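Local atomic coordinates of D-3-phosphoglycerate dehydrogenase oxidoreductase protein (Ralstonia solanacearum, PDB entry 3GG9), a protein that probably oxidises D-3-phosphoglycerate at its 2-hydroxyl with NAD, the first step of the phosphorylated route to serine. Residues 79-84 against 99-104. Numbering follows the deposited sequence.
Sequences GRVSRD and VVVLEG. With SO4 (sulfate ion), chain E.
An anion-binding loop follows strand 74-77 in the smaller parallel sheet of this two-domain dehydrogenase, and 79-84 of that loop packs against residues 101-104, which run on from the neighbouring edge strand, 100-102. Beyond the strand, G104 N donates to G79 O at 3.0 Å, a bent bond (132° at the hydrogen) that reaches the oxygen from above the carbonyl plane. E103 carries most of the contact. With CG anti to the backbone N (chi1 178°) and the chain extended beyond it, its carboxylate runs out to the loop. E103 OE1 accepts the N-H of V81 N at 2.9 Å, nearly straight but from above the carboxylate plane; E103 OE2 meets R83 NH2 tip to tip in a 3.1 Å salt bridge, the two planar groups 45° apart. R83, bent at chi2 and chi3, folds back so that R83 NH2 also donates to V81 O at 3.2 Å, in the guanidinium plane. V81 crosses E103 obliquely, its CG2 touching E103 CB and, 3.9 Å away, V101 CG1; L91 of helix 91-97 touches both valines. On the loop, R80 N donates to sulfate O2 at 2.7 Å; R224 and Y312 also bind this ion, which probably comes from the crystallisation liquor. One carboxylate thus takes a backbone amide on OE1 and an arginine on OE2, which probably helps keep it ionised, one residue along from the amide that binds the sulfate.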
loop_
_atom_site.group_PDB
_atom_site.type_symbol
_atom_site.label_atom_id
_atom_site.label_comp_id
_atom_site.label_asym_id
_atom_site.label_seq_id
_atom_site.Cartn_x
_atom_site.Cartn_y
_atom_site.Cartn_z
ATOM N N GLY A 79 -14.515 14.400 -15.989
ATOM C CA GLY A 79 -14.564 15.111 -14.725
ATOM C C GLY A 79 -14.950 16.576 -14.875
ATOM O O GLY A 79 -15.432 16.995 -15.931
ATOM N N ARG A 80 -14.724 17.352 -13.816
ATOM C CA ARG A 80 -15.178 18.749 -13.729
ATOM C C ARG A 80 -14.368 19.739 -14.585
ATOM O O ARG A 80 -13.180 19.541 -14.848
ATOM C CB ARG A 80 -15.204 19.210 -12.258
ATOM C CG ARG A 80 -13.821 19.480 -11.643
ATOM C CD ARG A 80 -13.829 19.389 -10.109
ATOM N NE ARG A 80 -14.133 20.667 -9.456
ATOM C CZ ARG A 80 -13.233 21.613 -9.175
ATOM N NH1 ARG A 80 -13.618 22.734 -8.574
ATOM N NH2 ARG A 80 -11.950 21.450 -9.493
ATOM N N VAL A 81 -15.037 20.803 -15.015
ATOM C CA VAL A 81 -14.387 21.917 -15.700
ATOM C C VAL A 81 -14.308 23.083 -14.722
ATOM O O VAL A 81 -15.340 23.549 -14.221
ATOM C CB VAL A 81 -15.163 22.366 -16.972
ATOM C CG1 VAL A 81 -14.396 23.463 -17.711
ATOM C CG2 VAL A 81 -15.412 21.193 -17.900
ATOM N N SER A 82 -13.090 23.537 -14.441
ATOM C CA SER A 82 -12.888 24.662 -13.523
ATOM C C SER A 82 -13.210 26.001 -14.188
ATOM O O SER A 82 -12.713 26.307 -15.275
ATOM C CB SER A 82 -11.464 24.669 -12.956
ATOM O OG SER A 82 -10.506 24.949 -13.962
ATOM N N ARG A 83 -14.052 26.784 -13.523
ATOM C CA ARG A 83 -14.485 28.088 -14.025
ATOM C C ARG A 83 -13.501 29.211 -13.669
ATOM O O ARG A 83 -13.575 30.310 -14.229
ATOM C CB ARG A 83 -15.884 28.422 -13.488
ATOM C CG ARG A 83 -16.966 27.380 -13.781
ATOM C CD ARG A 83 -17.089 27.096 -15.280
ATOM N NE ARG A 83 -18.452 26.748 -15.680
ATOM C CZ ARG A 83 -18.959 25.518 -15.657
ATOM N NH1 ARG A 83 -20.212 25.317 -16.043
ATOM N NH2 ARG A 83 -18.222 24.490 -15.247
ATOM N N ASP A 84 -12.578 28.922 -12.750
ATOM C CA ASP A 84 -11.700 29.942 -12.177
ATOM C C ASP A 84 -10.573 30.390 -13.116
ATOM O O ASP A 84 -10.343 29.772 -14.163
ATOM C CB ASP A 84 -11.151 29.487 -10.811
ATOM C CG ASP A 84 -10.017 28.471 -10.926
ATOM O OD1 ASP A 84 -10.091 27.556 -11.778
ATOM O OD2 ASP A 84 -9.051 28.582 -10.143
ATOM N N VAL A 99 -16.728 26.899 -29.756
ATOM C CA VAL A 99 -16.370 25.532 -29.357
ATOM C C VAL A 99 -17.024 25.252 -28.010
ATOM O O VAL A 99 -16.729 25.947 -27.029
ATOM C CB VAL A 99 -14.833 25.366 -29.257
ATOM C CG1 VAL A 99 -14.454 24.009 -28.628
ATOM C CG2 VAL A 99 -14.208 25.495 -30.635
ATOM N N VAL A 100 -17.934 24.270 -27.961
ATOM C CA VAL A 100 -18.584 23.946 -26.693
ATOM C C VAL A 100 -17.713 23.049 -25.827
ATOM O O VAL A 100 -17.092 22.105 -26.315
ATOM C CB VAL A 100 -20.040 23.367 -26.830
ATOM C CG1 VAL A 100 -20.975 24.424 -27.385
ATOM C CG2 VAL A 100 -20.078 22.106 -27.671
ATOM N N VAL A 101 -17.646 23.376 -24.544
ATOM C CA VAL A 101 -16.916 22.562 -23.586
ATOM C C VAL A 101 -17.928 21.781 -22.767
ATOM O O VAL A 101 -18.806 22.358 -22.124
ATOM C CB VAL A 101 -15.982 23.404 -22.700
ATOM C CG1 VAL A 101 -15.348 22.536 -21.606
ATOM C CG2 VAL A 101 -14.892 24.055 -23.564
ATOM N N LEU A 102 -17.815 20.456 -22.818
ATOM C CA LEU A 102 -18.760 19.588 -22.124
ATOM C C LEU A 102 -18.153 19.144 -20.802
ATOM O O LEU A 102 -16.971 18.814 -20.744
ATOM C CB LEU A 102 -19.134 18.383 -22.991
ATOM C CG LEU A 102 -19.513 18.680 -24.451
ATOM C CD1 LEU A 102 -20.045 17.454 -25.127
ATOM C CD2 LEU A 102 -20.508 19.814 -24.570
ATOM N N GLU A 103 -18.956 19.177 -19.745
ATOM C CA GLU A 103 -18.461 18.920 -18.398
ATOM C C GLU A 103 -18.931 17.559 -17.951
ATOM O O GLU A 103 -20.120 17.222 -18.081
ATOM C CB GLU A 103 -18.945 19.998 -17.420
ATOM C CG GLU A 103 -18.500 19.779 -15.970
ATOM C CD GLU A 103 -18.632 21.012 -15.103
ATOM O OE1 GLU A 103 -17.749 21.218 -14.233
ATOM O OE2 GLU A 103 -19.611 21.772 -15.289
ATOM N N GLY A 104 -17.992 16.770 -17.444
ATOM C CA GLY A 104 -18.330 15.482 -16.883
ATOM C C GLY A 104 -18.612 15.547 -15.400
ATOM O O GLY A 104 -18.782 16.621 -14.824
HETATM S S SO4 E . -12.718 15.453 -10.865
HETATM O O1 SO4 E . -12.020 14.575 -11.781
HETATM O O2 SO4 E . -13.810 16.118 -11.550
HETATM O O3 SO4 E . -13.259 14.662 -9.767
HETATM O O4 SO4 E . -11.754 16.427 -10.356
#